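Local coordinates for uncharacterized protein (Enterococcus faecalis, PDB 3B48), which probably serves as the DhaM phosphoryl donor of the dihydroxyacetone kinase complex, relaying phosphate from phosphoenolpyruvate through histidines toward DhaL and dihydroxyacetone, at residues B[9-14]-B[67-72]. Residues are numbered along the deposited sequence; the frame is centred on the assembly and turned at random.
Sequences LLVSHS and FLIFAD
Leu-9 spreads its fork beside Phe-67 and Ile-69 of the neighbouring strand: its CD1 lodges against the CD1 edge of the Phe-67 ring at 3.9 Å, while its CD2 lies 4.0 Å from CD1 of Ile-69. Chi1 (-64°) sets CG beside the backbone N, and from there the two methyls diverge into the hollow between these side chains. Further along the same face, Val-11 is a smaller bump beside the small Ala-71, CB to CB 4.2 Å. Helices 51-60 and 75-84 pack over this face; Leu-10 and Phe-70 point to the other, beneath helix 102-113. Between the faces the parallel strands are joined by backbone hydrogen bonds, among them Leu-9 N to Leu-68 O (2.7 Å). Further on, Ser-12 OG donates to the syn side of Asp-72 OD2 at 2.6 Å, tilted 27° out of the carboxylate plane, and accepts from Ser-14 N in an ST turn. His-13 NE2 bonds Ser-75 OG, and Lys-132 of the second subunit reaches the carbonyls of Ala-71 and Asp-72. A histidine just past the first strand, beside an aspartate just past the neighbouring central strand, is characteristic of the alpha/beta EIIA-man fold; as in relatives, His-13 is probably the phosphorylated residue.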
ATOM      1  N   LEU B   9       8.317   2.370 -10.200  1.00 29.56           N
ATOM      2  CA  LEU B   9       9.318   1.850  -9.268  1.00 29.24           C
ATOM      3  C   LEU B   9       8.740   1.942  -7.860  1.00 28.72           C
ATOM      4  O   LEU B   9       8.329   3.037  -7.392  1.00 27.73           O
ATOM      5  CB  LEU B   9      10.661   2.593  -9.379  1.00 29.62           C
ATOM      6  CG  LEU B   9      11.546   2.584 -10.644  1.00 29.24           C
ATOM      7  CD1 LEU B   9      10.879   3.255 -11.885  1.00 29.39           C
ATOM      8  CD2 LEU B   9      12.881   3.274 -10.294  1.00 29.08           C
ATOM      9  N   LEU B  10       8.704   0.760  -7.239  1.00 27.41           N
ATOM     10  CA  LEU B  10       8.058   0.494  -5.971  1.00 27.23           C
ATOM     11  C   LEU B  10       9.131   0.286  -4.909  1.00 27.12           C
ATOM     12  O   LEU B  10       9.819  -0.746  -4.911  1.00 26.81           O
ATOM     13  CB  LEU B  10       7.208  -0.792  -6.071  1.00 26.40           C
ATOM     14  CG  LEU B  10       6.169  -0.880  -7.206  1.00 24.84           C
ATOM     15  CD1 LEU B  10       5.649  -2.305  -7.281  1.00 22.73           C
ATOM     16  CD2 LEU B  10       5.055   0.049  -6.885  1.00 22.71           C
ATOM     17  N   VAL B  11       9.251   1.261  -4.009  1.00 26.38           N
ATOM     18  CA  VAL B  11      10.233   1.221  -2.905  1.00 25.84           C
ATOM     19  C   VAL B  11       9.578   0.954  -1.533  1.00 24.96           C
ATOM     20  O   VAL B  11       8.561   1.517  -1.207  1.00 22.88           O
ATOM     21  CB  VAL B  11      11.087   2.494  -2.886  1.00 25.90           C
ATOM     22  CG1 VAL B  11      12.289   2.316  -1.964  1.00 25.72           C
ATOM     23  CG2 VAL B  11      11.496   2.839  -4.346  1.00 24.56           C
ATOM     24  N   SER B  12      10.157   0.033  -0.767  1.00 24.89           N
ATOM     25  CA  SER B  12       9.605  -0.294   0.533  1.00 25.06           C
ATOM     26  C   SER B  12      10.718  -0.886   1.345  1.00 24.83           C
ATOM     27  O   SER B  12      11.709  -1.274   0.772  1.00 24.97           O
ATOM     28  CB  SER B  12       8.457  -1.315   0.367  1.00 24.78           C
ATOM     29  OG  SER B  12       7.844  -1.646   1.602  1.00 23.54           O
ATOM     30  N   HIS B  13      10.559  -0.974   2.668  1.00 25.19           N
ATOM     31  CA  HIS B  13      11.360  -1.936   3.451  1.00 26.11           C
ATOM     32  C   HIS B  13      11.123  -3.394   3.052  1.00 25.88           C
ATOM     33  O   HIS B  13      12.013  -4.188   3.104  1.00 25.76           O
ATOM     34  CB  HIS B  13      11.086  -1.798   4.946  1.00 26.01           C
ATOM     35  CG  HIS B  13      11.860  -0.705   5.598  1.00 27.94           C
ATOM     36  ND1 HIS B  13      12.334  -0.800   6.889  1.00 34.07           N
ATOM     37  CD2 HIS B  13      12.260   0.501   5.137  1.00 29.44           C
ATOM     38  CE1 HIS B  13      12.987   0.305   7.195  1.00 34.05           C
ATOM     39  NE2 HIS B  13      12.954   1.110   6.147  1.00 32.98           N
ATOM     40  N   SER B  14       9.901  -3.721   2.656  1.00 26.93           N
ATOM     41  CA  SER B  14       9.473  -5.109   2.456  1.00 27.20           C
ATOM     42  C   SER B  14       9.504  -5.437   0.981  1.00 28.04           C
ATOM     43  O   SER B  14       8.835  -4.777   0.182  1.00 27.87           O
ATOM     44  CB  SER B  14       8.051  -5.301   3.035  1.00 27.54           C
ATOM     45  OG  SER B  14       7.427  -6.529   2.689  1.00 24.13           O
ATOM     46  N   PHE B  67      10.163   7.754 -15.353  1.00 27.55           N
ATOM     47  CA  PHE B  67      10.259   6.880 -14.170  1.00 26.96           C
ATOM     48  C   PHE B  67       9.487   7.457 -13.004  1.00 27.31           C
ATOM     49  O   PHE B  67       9.842   8.532 -12.485  1.00 26.86           O
ATOM     50  CB  PHE B  67      11.710   6.636 -13.755  1.00 26.84           C
ATOM     51  CG  PHE B  67      12.576   6.051 -14.850  1.00 25.83           C
ATOM     52  CD1 PHE B  67      12.593   4.666 -15.083  1.00 25.17           C
ATOM     53  CD2 PHE B  67      13.392   6.882 -15.626  1.00 24.20           C
ATOM     54  CE1 PHE B  67      13.383   4.121 -16.079  1.00 24.66           C
ATOM     55  CE2 PHE B  67      14.187   6.362 -16.630  1.00 24.54           C
ATOM     56  CZ  PHE B  67      14.199   4.982 -16.867  1.00 25.84           C
ATOM     57  N   LEU B  68       8.448   6.718 -12.604  1.00 27.30           N
ATOM     58  CA  LEU B  68       7.547   7.072 -11.482  1.00 28.40           C
ATOM     59  C   LEU B  68       7.882   6.309 -10.212  1.00 28.01           C
ATOM     60  O   LEU B  68       7.816   5.067 -10.179  1.00 27.78           O
ATOM     61  CB  LEU B  68       6.082   6.810 -11.860  1.00 28.05           C
ATOM     62  CG  LEU B  68       5.606   7.157 -13.276  1.00 30.57           C
ATOM     63  CD1 LEU B  68       4.085   7.260 -13.303  1.00 32.98           C
ATOM     64  CD2 LEU B  68       6.252   8.413 -13.899  1.00 31.05           C
ATOM     65  N   ILE B  69       8.274   7.052  -9.181  1.00 28.78           N
ATOM     66  CA  ILE B  69       8.758   6.454  -7.919  1.00 28.06           C
ATOM     67  C   ILE B  69       7.726   6.528  -6.785  1.00 27.40           C
ATOM     68  O   ILE B  69       7.335   7.619  -6.388  1.00 27.55           O
ATOM     69  CB  ILE B  69      10.156   7.048  -7.469  1.00 29.17           C
ATOM     70  CG1 ILE B  69      11.305   6.443  -8.286  1.00 28.43           C
ATOM     71  CG2 ILE B  69      10.463   6.698  -6.040  1.00 27.19           C
ATOM     72  CD1 ILE B  69      11.473   6.995  -9.660  1.00 27.02           C
ATOM     73  N   PHE B  70       7.270   5.361  -6.321  1.00 26.14           N
ATOM     74  CA  PHE B  70       6.399   5.237  -5.162  1.00 26.47           C
ATOM     75  C   PHE B  70       7.140   4.587  -3.964  1.00 26.68           C
ATOM     76  O   PHE B  70       7.894   3.630  -4.134  1.00 26.63           O
ATOM     77  CB  PHE B  70       5.142   4.420  -5.485  1.00 24.76           C
ATOM     78  CG  PHE B  70       4.388   4.912  -6.672  1.00 26.59           C
ATOM     79  CD1 PHE B  70       3.167   5.559  -6.516  1.00 25.71           C
ATOM     80  CD2 PHE B  70       4.899   4.755  -7.959  1.00 24.16           C
ATOM     81  CE1 PHE B  70       2.477   6.032  -7.617  1.00 26.92           C
ATOM     82  CE2 PHE B  70       4.184   5.211  -9.065  1.00 24.34           C
ATOM     83  CZ  PHE B  70       2.989   5.856  -8.892  1.00 24.19           C
ATOM     84  N   ALA B  71       6.930   5.137  -2.771  1.00 26.54           N
ATOM     85  CA  ALA B  71       7.460   4.560  -1.528  1.00 27.64           C
ATOM     86  C   ALA B  71       6.344   4.510  -0.494  1.00 27.62           C
ATOM     87  O   ALA B  71       5.338   5.227  -0.602  1.00 27.69           O
ATOM     88  CB  ALA B  71       8.661   5.357  -1.003  1.00 27.38           C
ATOM     89  N   ASP B  72       6.481   3.641   0.493  1.00 27.75           N
ATOM     90  CA  ASP B  72       5.521   3.686   1.587  1.00 27.97           C
ATOM     91  C   ASP B  72       6.009   4.600   2.711  1.00 28.58           C
ATOM     92  O   ASP B  72       5.417   5.642   2.971  1.00 28.39           O
ATOM     93  CB  ASP B  72       5.154   2.300   2.094  1.00 28.02           C
ATOM     94  CG  ASP B  72       6.379   1.364   2.309  1.00 29.99           C
ATOM     95  OD1 ASP B  72       7.556   1.821   2.411  1.00 27.23           O
ATOM     96  OD2 ASP B  72       6.120   0.136   2.408  1.00 31.56           O
TER
HETATM   97  O   HOH W   1       9.006   0.814   4.109  1.00 21.65           O